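Long-range contacts in pirin-like protein (Geobacillus kaustophilus, PDB 2P17), which is of unknown function but binds one iron ion per subunit, in the N-terminal one of the two cupin domains of the pirin family: residues A[20-25]-A[50-55]; A[38-43]-A[115-120]; A[55-60]-A[97-102]; A[61-66]-A[88-93]; A[75-80]-A[125-130]. One frame throughout, in Å; residues are numbered along the deposited sequence.

Interaction 1 is the first contact to open: 20-25 meets 50-55 at the surface, closing a loop of 24 residues. Interaction 2 (38-43 with 115-120) starts inside that loop and ends far beyond it, so the two cross, their strands 22-26 and 39-47 lying side by side. Interaction 3 takes over at H55, which it shares with interaction 1, and joins 55-60 to 97-102 around the iron. It lies wholly within the span of interaction 2, and interaction 4 (61-66 with 88-93) lies within that of interaction 3. Interaction 5 (75-80 with 125-130) begins within interaction 4 and crosses interactions 2, 3 and 4, tying a hairpin turn to strand 128-132.

Interaction 1: A[20-25]-A[50-55]; sequences PIHRSG and GTFDVH
The imidazole of H22 receives two neighbours from 50-55. Over one face stands the methyl CG2 of T51, 4.0 Å from the ring centroid and 27° off the ring normal, a CH-pi contact. The ring of F52 turns its edge toward the face of H22 in a T-shaped pair, with centroids 5.1 Å apart and planes at 72°. Its tip leads, CZ of F52 lying 3.8 Å from NE2 of H22. The same T51 methyl sits 3.8 Å above the plane of the F52 ring, over its centre, so two rings share it. The first torsions set this up: CG of H22 is anti to its backbone N (chi1 -176°), CG2 of T51 is likewise anti to its own, and the phenyl of F52 falls beside its backbone N. At the outer end I21 slides past T51, bringing CD1 of I21 to 3.5 Å from OG1 of T51. That hydroxyl bonds to the carbonyl of E48, whereas NE2 of H22 bonds to OD1 of D45, which holds the imidazole in place. An alanine at H22 removes the ring that T51, F52 and D45 all meet, and would probably loosen the loop against strand 22-26. Strand 22-26 is thereby packed against the loop that leads to the iron-bearing strand 55-57, the side chain of F52 being about 7 Å from the metal. The contact is apolar and aromatic; its polar ends are bound elsewhere, and D45 would probably favour a proton on NE2 of H22.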
# COMPACT_ATOMS: atom_id res chain seq x y z
N PRO A 20 18.91 13.00 -12.31
CA PRO A 20 18.42 12.87 -13.68
C PRO A 20 17.67 11.55 -13.93
O PRO A 20 16.93 11.44 -14.91
CB PRO A 20 19.70 12.91 -14.51
CG PRO A 20 20.69 13.61 -13.65
CD PRO A 20 20.37 13.19 -12.27
N ILE A 21 17.84 10.58 -13.04
CA ILE A 21 17.20 9.26 -13.21
C ILE A 21 16.20 8.92 -12.09
O ILE A 21 15.69 7.80 -12.04
CB ILE A 21 18.26 8.13 -13.37
CG1 ILE A 21 19.19 8.03 -12.15
CG2 ILE A 21 19.06 8.32 -14.67
CD1 ILE A 21 20.09 6.79 -12.15
N HIS A 22 15.91 9.88 -11.22
CA HIS A 22 15.09 9.59 -10.04
C HIS A 22 14.32 10.79 -9.52
O HIS A 22 14.89 11.83 -9.18
CB HIS A 22 16.00 9.03 -8.93
CG HIS A 22 15.28 8.59 -7.69
ND1 HIS A 22 15.88 8.60 -6.45
CD2 HIS A 22 14.03 8.11 -7.50
CE1 HIS A 22 15.03 8.15 -5.55
NE2 HIS A 22 13.89 7.86 -6.16
N ARG A 23 12.99 10.64 -9.49
CA ARG A 23 12.10 11.59 -8.85
C ARG A 23 11.37 10.85 -7.74
O ARG A 23 11.11 9.66 -7.85
CB ARG A 23 11.08 12.15 -9.85
CG ARG A 23 11.69 12.94 -10.99
CD ARG A 23 10.62 13.63 -11.83
NE ARG A 23 10.10 14.82 -11.17
CZ ARG A 23 8.85 14.97 -10.73
NH1 ARG A 23 7.95 14.01 -10.90
NH2 ARG A 23 8.49 16.11 -10.14
N SER A 24 11.03 11.56 -6.67
CA SER A 24 10.35 10.90 -5.56
C SER A 24 9.38 11.79 -4.82
O SER A 24 9.48 13.02 -4.88
CB SER A 24 11.34 10.28 -4.57
OG SER A 24 12.13 11.29 -3.97
N GLY A 25 8.44 11.16 -4.11
CA GLY A 25 7.48 11.92 -3.29
C GLY A 25 7.16 11.18 -2.02
O GLY A 25 7.04 9.96 -2.03
N GLY A 50 19.86 1.62 -12.44
CA GLY A 50 21.08 2.12 -11.79
C GLY A 50 20.85 3.10 -10.65
O GLY A 50 21.80 3.55 -10.01
N THR A 51 19.58 3.43 -10.39
CA THR A 51 19.24 4.40 -9.35
C THR A 51 19.68 3.96 -7.96
O THR A 51 20.36 4.71 -7.25
CB THR A 51 17.72 4.70 -9.34
OG1 THR A 51 17.34 5.33 -10.57
CG2 THR A 51 17.37 5.62 -8.18
N PHE A 52 19.28 2.75 -7.58
CA PHE A 52 19.52 2.26 -6.23
C PHE A 52 20.69 1.29 -6.14
O PHE A 52 21.03 0.60 -7.10
CB PHE A 52 18.26 1.61 -5.66
CG PHE A 52 17.12 2.57 -5.50
CD1 PHE A 52 17.19 3.60 -4.56
CD2 PHE A 52 15.97 2.45 -6.27
CE1 PHE A 52 16.14 4.50 -4.41
CE2 PHE A 52 14.93 3.34 -6.13
CZ PHE A 52 15.00 4.36 -5.20
N ASP A 53 21.30 1.26 -4.96
CA ASP A 53 22.33 0.29 -4.63
C ASP A 53 21.73 -0.77 -3.72
O ASP A 53 20.61 -0.63 -3.22
CB ASP A 53 23.50 0.99 -3.94
CG ASP A 53 24.22 1.96 -4.86
OD1 ASP A 53 24.42 1.63 -6.05
OD2 ASP A 53 24.60 3.05 -4.38
N VAL A 54 22.49 -1.84 -3.50
CA VAL A 54 22.06 -2.90 -2.59
C VAL A 54 22.13 -2.36 -1.17
O VAL A 54 23.13 -1.72 -0.78
CB VAL A 54 22.97 -4.14 -2.76
CG1 VAL A 54 22.69 -5.15 -1.66
CG2 VAL A 54 22.77 -4.76 -4.14
N HIS A 55 21.08 -2.59 -0.39
CA HIS A 55 20.99 -2.06 0.97
C HIS A 55 20.36 -3.09 1.91
O HIS A 55 19.44 -3.79 1.51
CB HIS A 55 20.15 -0.78 1.04
CG HIS A 55 20.76 0.40 0.35
ND1 HIS A 55 22.00 0.90 0.67
CD2 HIS A 55 20.28 1.20 -0.63
CE1 HIS A 55 22.27 1.94 -0.10
NE2 HIS A 55 21.24 2.15 -0.89

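Interaction 2: A[38-43]-A[115-120]; sequences PFLLLM and WVNLPS
Two strands of the cupin fold, 39-47 and 109-117, run antiparallel here, their short segments at 172°, with a beta bulge where L40 and L41 both face W115. The backbone N of L40 donates to O of W115 at 2.9 Å, and N of W115 returns a bond of 2.9 Å to O of L41. N of N117 reaches O of P38 at 2.8 Å, nearly along the C=O axis. The bulge leaves N of L41 buried without a partner. L41, its CG in the crowded position between backbone N and carbonyl carbon, lies alongside W115 and sets CD2 over the indole face, 3.6 Å from the centroid of the six-membered ring and 15° off its normal. CB of L40 meets the indole near its plane, while CD1 of L40 rests 3.8 Å from CA of N117. Facing the other way, CD1 of F39 touches CG2 of V116 at 4.1 Å. An alanine at W115 removes the indole that covers L41 and meets iron ligand H57, and would probably loosen the packing beside the metal site. Strand 109-117 is flanked on its other edge by 60-66, where V116 bonds to E61, and 39-47 by 22-26.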
# COMPACT_ATOMS: atom_id res chain seq x y z
N PRO A 38 0.43 0.56 11.87
CA PRO A 38 1.73 -0.12 11.78
C PRO A 38 2.64 0.31 10.64
O PRO A 38 3.69 -0.31 10.43
CB PRO A 38 1.32 -1.58 11.55
CG PRO A 38 0.05 -1.46 10.68
CD PRO A 38 -0.63 -0.19 11.17
N PHE A 39 2.26 1.34 9.88
CA PHE A 39 3.06 1.77 8.73
C PHE A 39 4.14 2.75 9.16
O PHE A 39 3.93 3.54 10.08
CB PHE A 39 2.16 2.34 7.64
CG PHE A 39 1.04 1.41 7.29
CD1 PHE A 39 1.31 0.17 6.75
CD2 PHE A 39 -0.27 1.75 7.56
CE1 PHE A 39 0.29 -0.73 6.44
CE2 PHE A 39 -1.30 0.86 7.24
CZ PHE A 39 -1.01 -0.38 6.68
N LEU A 40 5.30 2.67 8.52
CA LEU A 40 6.43 3.51 8.90
C LEU A 40 6.71 4.60 7.88
O LEU A 40 7.20 5.67 8.23
CB LEU A 40 7.68 2.66 9.13
CG LEU A 40 7.60 1.70 10.31
CD1 LEU A 40 8.73 0.69 10.21
CD2 LEU A 40 7.62 2.43 11.66
N LEU A 41 6.39 4.31 6.62
CA LEU A 41 6.52 5.29 5.55
C LEU A 41 5.91 4.74 4.27
O LEU A 41 5.68 3.54 4.14
CB LEU A 41 7.99 5.71 5.33
CG LEU A 41 9.01 4.71 4.84
CD1 LEU A 41 8.95 4.52 3.32
CD2 LEU A 41 10.43 5.17 5.23
N LEU A 42 5.61 5.65 3.35
CA LEU A 42 5.18 5.26 2.01
C LEU A 42 5.79 6.27 1.06
O LEU A 42 5.54 7.47 1.19
CB LEU A 42 3.65 5.28 1.88
CG LEU A 42 3.11 4.96 0.48
CD1 LEU A 42 3.53 3.58 -0.03
CD2 LEU A 42 1.60 5.07 0.48
N MSE A 43 6.60 5.77 0.13
CA MSE A 43 7.34 6.61 -0.80
C MSE A 43 6.94 6.29 -2.23
O MSE A 43 6.82 5.12 -2.60
CB MSE A 43 8.83 6.34 -0.62
CG MSE A 43 9.73 7.18 -1.48
SE MSE A 43 11.52 7.08 -0.80
CE MSE A 43 11.20 7.81 0.97
N TRP A 115 6.59 0.75 4.02
CA TRP A 115 7.25 0.01 5.11
C TRP A 115 6.25 -0.30 6.18
O TRP A 115 5.46 0.56 6.60
CB TRP A 115 8.37 0.84 5.73
CG TRP A 115 9.59 1.01 4.89
CD1 TRP A 115 9.73 0.72 3.56
CD2 TRP A 115 10.84 1.57 5.32
NE1 TRP A 115 11.01 1.04 3.14
CE2 TRP A 115 11.70 1.56 4.20
CE3 TRP A 115 11.31 2.05 6.55
CZ2 TRP A 115 13.03 2.04 4.28
CZ3 TRP A 115 12.63 2.53 6.62
CH2 TRP A 115 13.46 2.51 5.49
N VAL A 116 6.28 -1.55 6.64
CA VAL A 116 5.41 -2.00 7.72
C VAL A 116 6.29 -2.41 8.89
O VAL A 116 7.27 -3.13 8.71
CB VAL A 116 4.56 -3.21 7.28
CG1 VAL A 116 3.52 -3.55 8.35
CG2 VAL A 116 3.87 -2.96 5.94
N ASN A 117 5.96 -1.94 10.08
CA ASN A 117 6.75 -2.33 11.25
C ASN A 117 6.51 -3.79 11.61
O ASN A 117 5.42 -4.31 11.39
CB ASN A 117 6.39 -1.44 12.44
CG ASN A 117 7.45 -1.42 13.51
OD1 ASN A 117 8.58 -1.86 13.28
ND2 ASN A 117 7.10 -0.89 14.68
N LEU A 118 7.53 -4.44 12.15
CA LEU A 118 7.37 -5.74 12.79
C LEU A 118 7.33 -5.53 14.30
O LEU A 118 8.15 -4.78 14.84
CB LEU A 118 8.51 -6.70 12.44
CG LEU A 118 8.57 -7.25 11.00
CD1 LEU A 118 9.87 -7.99 10.74
CD2 LEU A 118 7.41 -8.18 10.74
N PRO A 119 6.39 -6.21 14.98
CA PRO A 119 6.38 -6.17 16.45
C PRO A 119 7.65 -6.84 16.99
O PRO A 119 8.27 -7.65 16.29
CB PRO A 119 5.17 -7.02 16.83
CG PRO A 119 4.34 -7.12 15.59
CD PRO A 119 5.28 -7.03 14.45
N SER A 120 8.02 -6.48 18.21
CA SER A 120 9.22 -7.02 18.84
C SER A 120 9.28 -8.55 18.73
O SER A 120 10.34 -9.12 18.46
CB SER A 120 9.26 -6.60 20.31
OG SER A 120 10.40 -7.12 20.96

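Interaction 3: A[55-60]-A[97-102]; sequences HPHRGI and VVHKED. With FE (Fe (III) ion), chain B.
H57 and H99, from successive hydrogen-bonded pairs of adjacent antiparallel strands and so diagonal to each other, converge on the ferric ion from one face of the sheet. H57 has CG beside its backbone N (chi1 -72°); H99 takes the crowded position between N and carbonyl carbon (chi1 84°). The imidazoles therefore cross obliquely, rim to rim with planes at 38°, and each offers NE2: H57 NE2 is 2.2 Å and H99 NE2 1.9 Å from the iron. H99 ND1 gives a proton in plane to the anti lone pair of E101 OE2, 2.8 Å away, fixing the ring's rotation and probably making it a stronger donor to the metal. H55 and E101 are predicted iron ligands, yet here H55 NE2 stands 6.7 Å from the ion and E101 OE2 6.3 Å. On the reverse face P56 CB packs on V98 CG1 at 3.9 Å. The backbone pairs H55 with H99 and H57 with V97, two bonds each. Strand 55-57 is an edge strand, within this chain, of a four-strand antiparallel sheet, with 97-103 between it and 71-75. M91 of strand 88-92 touches H99, and W115 of strand 109-117 meets the ring of H57.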
# COMPACT_ATOMS: atom_id res chain seq x y z
N HIS A 55 21.08 -2.59 -0.39
CA HIS A 55 20.99 -2.06 0.97
C HIS A 55 20.36 -3.09 1.91
O HIS A 55 19.44 -3.79 1.51
CB HIS A 55 20.15 -0.78 1.04
CG HIS A 55 20.76 0.40 0.35
ND1 HIS A 55 22.00 0.90 0.67
CD2 HIS A 55 20.28 1.20 -0.63
CE1 HIS A 55 22.27 1.94 -0.10
NE2 HIS A 55 21.24 2.15 -0.89
N PRO A 56 20.85 -3.17 3.15
CA PRO A 56 20.21 -4.00 4.16
C PRO A 56 18.94 -3.38 4.75
O PRO A 56 18.79 -2.15 4.79
CB PRO A 56 21.29 -4.13 5.24
CG PRO A 56 22.08 -2.87 5.10
CD PRO A 56 22.10 -2.56 3.65
N HIS A 57 18.03 -4.25 5.18
CA HIS A 57 16.92 -3.87 6.06
C HIS A 57 16.77 -4.94 7.13
O HIS A 57 17.11 -6.10 6.92
CB HIS A 57 15.60 -3.76 5.29
CG HIS A 57 15.51 -2.56 4.39
ND1 HIS A 57 15.53 -1.27 4.86
CD2 HIS A 57 15.37 -2.47 3.05
CE1 HIS A 57 15.42 -0.43 3.85
NE2 HIS A 57 15.33 -1.14 2.73
N ARG A 58 16.26 -4.54 8.29
CA ARG A 58 15.93 -5.48 9.35
C ARG A 58 14.77 -4.96 10.18
O ARG A 58 14.57 -3.76 10.30
CB ARG A 58 17.15 -5.81 10.23
CG ARG A 58 17.75 -4.67 11.04
CD ARG A 58 19.05 -5.13 11.72
NE ARG A 58 19.60 -4.10 12.61
NH1 ARG A 58 20.00 -6.70 14.49
N GLY A 59 13.98 -5.89 10.72
CA GLY A 59 12.94 -5.54 11.68
C GLY A 59 11.69 -4.90 11.09
O GLY A 59 10.87 -4.35 11.82
N ILE A 60 11.57 -4.96 9.76
CA ILE A 60 10.45 -4.35 9.03
C ILE A 60 10.04 -5.26 7.88
O ILE A 60 10.71 -6.27 7.61
CB ILE A 60 10.80 -2.94 8.46
CG1 ILE A 60 11.85 -3.02 7.34
CG2 ILE A 60 11.22 -1.98 9.58
CD1 ILE A 60 12.02 -1.68 6.57
N VAL A 97 18.07 -8.79 5.74
CA VAL A 97 18.21 -9.17 4.33
C VAL A 97 18.76 -7.96 3.60
O VAL A 97 18.60 -6.83 4.07
CB VAL A 97 16.82 -9.60 3.75
CG1 VAL A 97 15.89 -8.40 3.51
CG2 VAL A 97 16.97 -10.44 2.49
N VAL A 98 19.43 -8.18 2.47
CA VAL A 98 19.71 -7.06 1.57
C VAL A 98 18.83 -7.17 0.35
O VAL A 98 18.41 -8.26 -0.04
CB VAL A 98 21.21 -6.91 1.13
CG1 VAL A 98 22.11 -6.61 2.33
CG2 VAL A 98 21.69 -8.12 0.37
N HIS A 99 18.54 -6.02 -0.26
CA HIS A 99 17.73 -6.01 -1.47
C HIS A 99 18.16 -4.91 -2.42
O HIS A 99 18.87 -3.97 -2.04
CB HIS A 99 16.25 -5.85 -1.10
CG HIS A 99 15.83 -4.43 -0.89
ND1 HIS A 99 14.90 -3.80 -1.70
CD2 HIS A 99 16.22 -3.51 0.02
CE1 HIS A 99 14.74 -2.56 -1.29
NE2 HIS A 99 15.53 -2.36 -0.25
N LYS A 100 17.70 -5.01 -3.66
CA LYS A 100 17.83 -3.91 -4.63
C LYS A 100 16.68 -4.01 -5.61
O LYS A 100 16.35 -5.10 -6.09
CB LYS A 100 19.16 -4.00 -5.39
CG LYS A 100 19.32 -2.93 -6.46
CD LYS A 100 20.71 -2.96 -7.07
CE LYS A 100 20.70 -2.27 -8.43
NZ LYS A 100 22.01 -1.65 -8.77
N GLU A 101 16.06 -2.87 -5.90
CA GLU A 101 14.99 -2.79 -6.89
C GLU A 101 15.54 -2.00 -8.06
O GLU A 101 15.97 -0.85 -7.89
CB GLU A 101 13.74 -2.10 -6.31
CG GLU A 101 13.33 -2.60 -4.91
CD GLU A 101 13.04 -4.10 -4.87
OE1 GLU A 101 12.62 -4.67 -5.89
OE2 GLU A 101 13.22 -4.70 -3.79
N ASP A 102 15.59 -2.63 -9.23
CA ASP A 102 16.24 -2.02 -10.39
C ASP A 102 15.35 -2.17 -11.64
O ASP A 102 14.96 -3.28 -11.97
CB ASP A 102 17.59 -2.70 -10.63
CG ASP A 102 18.60 -1.79 -11.33
OD1 ASP A 102 18.42 -0.55 -11.30
OD2 ASP A 102 19.58 -2.31 -11.90
FE FE B . 15.34 -0.64 0.59

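Interaction 4: A[61-66]-A[88-93]; sequences ETVTYV and VQWMTA
The closest side-chain grip is at the E61 end, where T92 OG1 donates to the anti lone pair of E61 OE2 at 2.6 Å. The extended E61 chain lies alongside T92, and its other oxygen, OE1, takes a weak bond of 3.3 Å from W90 NE1, the carboxylate plane turned 70° from the indole. V63 CG2 sits over the centre of the W90 face, 3.5 Å from the centroid of the six-membered ring and 11° off its normal, while V63 CG1 touches V88 CG1 at 3.8 Å. Y65 crosses V88 at about a right angle, CD1 of Y65 meeting CG2 of V88 at 3.5 Å near the ring plane. On the opposite face of the sheet Q89 NE2 gives T64 OG1 a nearly straight bond of 3.1 Å (172°), in the amide plane. T62 OG1 lies beside CB of selenomethionine M91. In the backbone, T62 pairs with M91 and T64 with Q89 by two bonds each, M91 N meeting T62 O at 2.8 Å. In the next shell Q113 bonds to T64 OG1, Y129 to Q89 OE1, and E101 to Q89 NE2; E101 in turn holds iron ligand H99. M169 of strand 167-174 covers V63, Y65 and V88. The two faces of this antiparallel pair in the cupin fold differ: W90, V63, V88 and Y65 pack toward the second cupin domain, with the buried E61 carboxylate probably stabilised by T92 and W90, whereas Q89, gripped through both ends of its amide, links T64 to E101 and so probably helps position the second shell of the metal site.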
# COMPACT_ATOMS: atom_id res chain seq x y z
N GLU A 61 8.92 -4.94 7.26
CA GLU A 61 8.56 -5.46 5.94
C GLU A 61 8.47 -4.31 4.95
O GLU A 61 8.14 -3.18 5.32
CB GLU A 61 7.22 -6.19 5.96
CG GLU A 61 7.10 -7.25 7.05
CD GLU A 61 5.83 -8.05 6.88
OE1 GLU A 61 4.74 -7.49 7.15
OE2 GLU A 61 5.91 -9.20 6.43
N THR A 62 8.78 -4.58 3.69
CA THR A 62 8.54 -3.61 2.63
C THR A 62 7.56 -4.18 1.63
O THR A 62 7.59 -5.39 1.34
CB THR A 62 9.81 -3.17 1.91
OG1 THR A 62 10.37 -4.28 1.21
CG2 THR A 62 10.84 -2.62 2.90
N VAL A 63 6.69 -3.33 1.11
CA VAL A 63 5.67 -3.76 0.16
C VAL A 63 5.70 -2.82 -1.01
O VAL A 63 5.47 -1.62 -0.84
CB VAL A 63 4.27 -3.75 0.79
CG1 VAL A 63 3.25 -4.29 -0.21
CG2 VAL A 63 4.23 -4.62 2.06
N THR A 64 6.00 -3.36 -2.20
CA THR A 64 6.12 -2.55 -3.41
C THR A 64 4.93 -2.78 -4.31
O THR A 64 4.56 -3.93 -4.54
CB THR A 64 7.37 -2.93 -4.22
OG1 THR A 64 8.50 -3.07 -3.34
CG2 THR A 64 7.69 -1.88 -5.28
N TYR A 65 4.32 -1.70 -4.79
CA TYR A 65 3.32 -1.76 -5.85
C TYR A 65 3.90 -1.07 -7.08
O TYR A 65 4.34 0.08 -6.99
CB TYR A 65 1.99 -1.11 -5.43
CG TYR A 65 0.98 -1.02 -6.56
CD1 TYR A 65 0.02 -2.01 -6.76
CD2 TYR A 65 1.00 0.06 -7.44
CE1 TYR A 65 -0.90 -1.93 -7.80
CE2 TYR A 65 0.08 0.15 -8.50
CZ TYR A 65 -0.86 -0.85 -8.67
OH TYR A 65 -1.75 -0.75 -9.73
N VAL A 66 3.93 -1.76 -8.21
CA VAL A 66 4.44 -1.17 -9.44
C VAL A 66 3.29 -0.54 -10.22
O VAL A 66 2.36 -1.24 -10.64
CB VAL A 66 5.21 -2.20 -10.31
CG1 VAL A 66 5.61 -1.61 -11.64
CG2 VAL A 66 6.44 -2.69 -9.56
N VAL A 88 2.62 -6.65 -7.16
CA VAL A 88 3.07 -6.30 -5.81
C VAL A 88 4.10 -7.32 -5.33
O VAL A 88 4.08 -8.47 -5.76
CB VAL A 88 1.84 -6.22 -4.84
CG1 VAL A 88 2.25 -6.16 -3.36
CG2 VAL A 88 0.97 -5.00 -5.19
N GLN A 89 5.03 -6.88 -4.51
CA GLN A 89 5.88 -7.81 -3.77
C GLN A 89 5.87 -7.46 -2.29
O GLN A 89 5.76 -6.28 -1.91
CB GLN A 89 7.31 -7.86 -4.32
CG GLN A 89 8.04 -6.53 -4.19
CD GLN A 89 9.34 -6.45 -5.01
OE1 GLN A 89 9.77 -7.42 -5.64
NE2 GLN A 89 9.96 -5.28 -4.99
N TRP A 90 6.01 -8.48 -1.46
CA TRP A 90 5.95 -8.34 -0.01
C TRP A 90 7.24 -8.95 0.54
O TRP A 90 7.44 -10.16 0.46
CB TRP A 90 4.74 -9.11 0.51
CG TRP A 90 4.21 -8.64 1.83
CD1 TRP A 90 4.77 -8.84 3.08
CD2 TRP A 90 3.01 -7.89 2.04
NE1 TRP A 90 3.97 -8.27 4.04
CE2 TRP A 90 2.89 -7.67 3.43
CE3 TRP A 90 2.02 -7.38 1.18
CZ2 TRP A 90 1.82 -6.95 3.98
CZ3 TRP A 90 0.96 -6.67 1.72
CH2 TRP A 90 0.87 -6.46 3.11
N MSE A 91 8.11 -8.11 1.07
CA MSE A 91 9.39 -8.60 1.55
C MSE A 91 9.47 -8.43 3.06
O MSE A 91 9.42 -7.31 3.56
CB MSE A 91 10.55 -7.89 0.87
CG MSE A 91 11.89 -8.53 1.22
SE MSE A 91 13.44 -7.53 0.61
CE MSE A 91 12.65 -6.48 -0.81
N THR A 92 9.57 -9.55 3.76
CA THR A 92 9.77 -9.53 5.21
C THR A 92 11.27 -9.53 5.47
O THR A 92 11.95 -10.51 5.16
CB THR A 92 9.12 -10.75 5.87
OG1 THR A 92 7.75 -10.82 5.46
CG2 THR A 92 9.21 -10.67 7.40
N ALA A 93 11.79 -8.44 6.03
CA ALA A 93 13.24 -8.37 6.28
C ALA A 93 13.63 -9.15 7.54
O ALA A 93 14.68 -9.80 7.54
CB ALA A 93 13.71 -6.93 6.38

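Interaction 5: A[75-80]-A[125-130]; sequences DSKAGH and TEPRYQ
D75 OD1 accepts two hydrogen bonds within 75-80, from A78 N at 2.7 Å, met from above the carboxylate plane, and from K77 N at 2.9 Å on its anti lone pair, the latter an Asx turn; CG of D75 takes the crowded position (chi1 71°), which folds the carboxylate back over the turn. The other oxygen, OD2, bonds to H73. The paired backbones of D75 and G79, with G79 N 2.8 Å from D75 O, close the beta hairpin between strands 71-75 and 79-83, and strand 128-132 of the cupin fold passes beside it. Across the contact, van der Waals packing takes over. A78 CB rests 4.0 Å from Y129 CB, and D75 OD2 lies 3.5 Å from Y129 CD1, carboxylate and phenol planes 44° apart. K77, its CG anti to the backbone N and its chain bent at chi2 and chi4, crosses P127 at about a right angle: K77 CD is 4.1 Å from P127 CG, and K77 CE 3.6 Å from P127 O. The Y129 ring is stacked with H73, and its OH bonds to S81 and Q89. Charge plays a looser part: K77 NZ stands 5.6 Å from E126 OE1, while E126 makes its salt bridge with R95.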
# COMPACT_ATOMS: atom_id res chain seq x y z
N ASP A 75 16.76 -10.00 -3.67
CA ASP A 75 17.09 -10.05 -2.25
C ASP A 75 17.98 -11.25 -1.92
O ASP A 75 18.03 -12.24 -2.66
CB ASP A 75 15.82 -10.00 -1.37
CG ASP A 75 15.01 -11.27 -1.44
OD1 ASP A 75 15.43 -12.26 -0.80
OD2 ASP A 75 13.96 -11.27 -2.12
N SER A 76 18.68 -11.15 -0.79
CA SER A 76 19.69 -12.14 -0.42
C SER A 76 19.14 -13.41 0.21
O SER A 76 19.90 -14.31 0.56
CB SER A 76 20.74 -11.51 0.50
OG SER A 76 20.14 -11.00 1.69
N LYS A 77 17.81 -13.49 0.34
CA LYS A 77 17.17 -14.73 0.75
C LYS A 77 16.71 -15.54 -0.46
O LYS A 77 17.11 -16.70 -0.62
CB LYS A 77 15.98 -14.45 1.70
CG LYS A 77 15.24 -15.70 2.20
CD LYS A 77 16.13 -16.54 3.10
CE LYS A 77 15.34 -17.62 3.83
NZ LYS A 77 14.98 -18.75 2.93
N ALA A 78 15.91 -14.91 -1.32
CA ALA A 78 15.24 -15.61 -2.42
C ALA A 78 15.88 -15.38 -3.80
O ALA A 78 15.57 -16.11 -4.76
CB ALA A 78 13.76 -15.25 -2.45
N GLY A 79 16.75 -14.38 -3.91
CA GLY A 79 17.41 -14.10 -5.19
C GLY A 79 16.61 -13.18 -6.09
O GLY A 79 16.06 -12.17 -5.62
N HIS A 80 16.52 -13.52 -7.37
CA HIS A 80 15.92 -12.63 -8.37
C HIS A 80 14.47 -12.92 -8.70
O HIS A 80 14.06 -14.08 -8.81
CB HIS A 80 16.71 -12.67 -9.67
CG HIS A 80 17.87 -11.73 -9.70
ND1 HIS A 80 17.73 -10.40 -10.04
CD2 HIS A 80 19.18 -11.92 -9.43
CE1 HIS A 80 18.91 -9.81 -9.97
NE2 HIS A 80 19.80 -10.71 -9.60
N THR A 125 12.40 -12.63 12.92
CA THR A 125 11.85 -13.70 12.09
C THR A 125 12.72 -13.90 10.84
O THR A 125 13.49 -13.01 10.46
CB THR A 125 10.35 -13.44 11.73
OG1 THR A 125 9.74 -14.64 11.23
CG2 THR A 125 10.21 -12.34 10.69
N GLU A 126 12.65 -15.09 10.25
CA GLU A 126 13.40 -15.37 9.03
C GLU A 126 12.93 -14.45 7.92
O GLU A 126 11.74 -14.18 7.81
CB GLU A 126 13.21 -16.83 8.59
CG GLU A 126 13.86 -17.88 9.49
CD GLU A 126 15.37 -17.93 9.36
OE1 GLU A 126 15.91 -17.57 8.29
OE2 GLU A 126 16.03 -18.34 10.34
N PRO A 127 13.87 -13.95 7.09
CA PRO A 127 13.42 -13.18 5.92
C PRO A 127 12.60 -14.05 4.97
O PRO A 127 12.82 -15.27 4.87
CB PRO A 127 14.72 -12.72 5.25
CG PRO A 127 15.81 -13.54 5.85
CD PRO A 127 15.34 -14.05 7.17
N ARG A 128 11.66 -13.42 4.27
CA ARG A 128 10.74 -14.12 3.37
C ARG A 128 10.35 -13.15 2.27
O ARG A 128 10.23 -11.95 2.50
CB ARG A 128 9.53 -14.62 4.18
CG ARG A 128 8.28 -15.06 3.41
CD ARG A 128 7.22 -15.55 4.40
NE ARG A 128 6.55 -14.50 5.20
CZ ARG A 128 5.79 -14.77 6.27
NH1 ARG A 128 5.65 -16.02 6.67
NH2 ARG A 128 5.20 -13.80 6.96
N TYR A 129 10.15 -13.69 1.07
CA TYR A 129 9.75 -12.90 -0.08
C TYR A 129 8.51 -13.52 -0.70
O TYR A 129 8.43 -14.74 -0.89
CB TYR A 129 10.88 -12.85 -1.11
CG TYR A 129 10.51 -12.09 -2.37
CD1 TYR A 129 10.48 -10.69 -2.38
CD2 TYR A 129 10.19 -12.77 -3.54
CE1 TYR A 129 10.13 -10.00 -3.51
CE2 TYR A 129 9.83 -12.08 -4.70
CZ TYR A 129 9.81 -10.70 -4.68
OH TYR A 129 9.48 -10.00 -5.82
N GLN A 130 7.52 -12.67 -0.98
CA GLN A 130 6.31 -13.09 -1.69
C GLN A 130 6.13 -12.23 -2.93
O GLN A 130 6.08 -11.00 -2.84
CB GLN A 130 5.09 -12.96 -0.80
CG GLN A 130 5.20 -13.66 0.52
CD GLN A 130 3.99 -13.42 1.38
OE1 GLN A 130 2.91 -13.95 1.11
NE2 GLN A 130 4.15 -12.61 2.42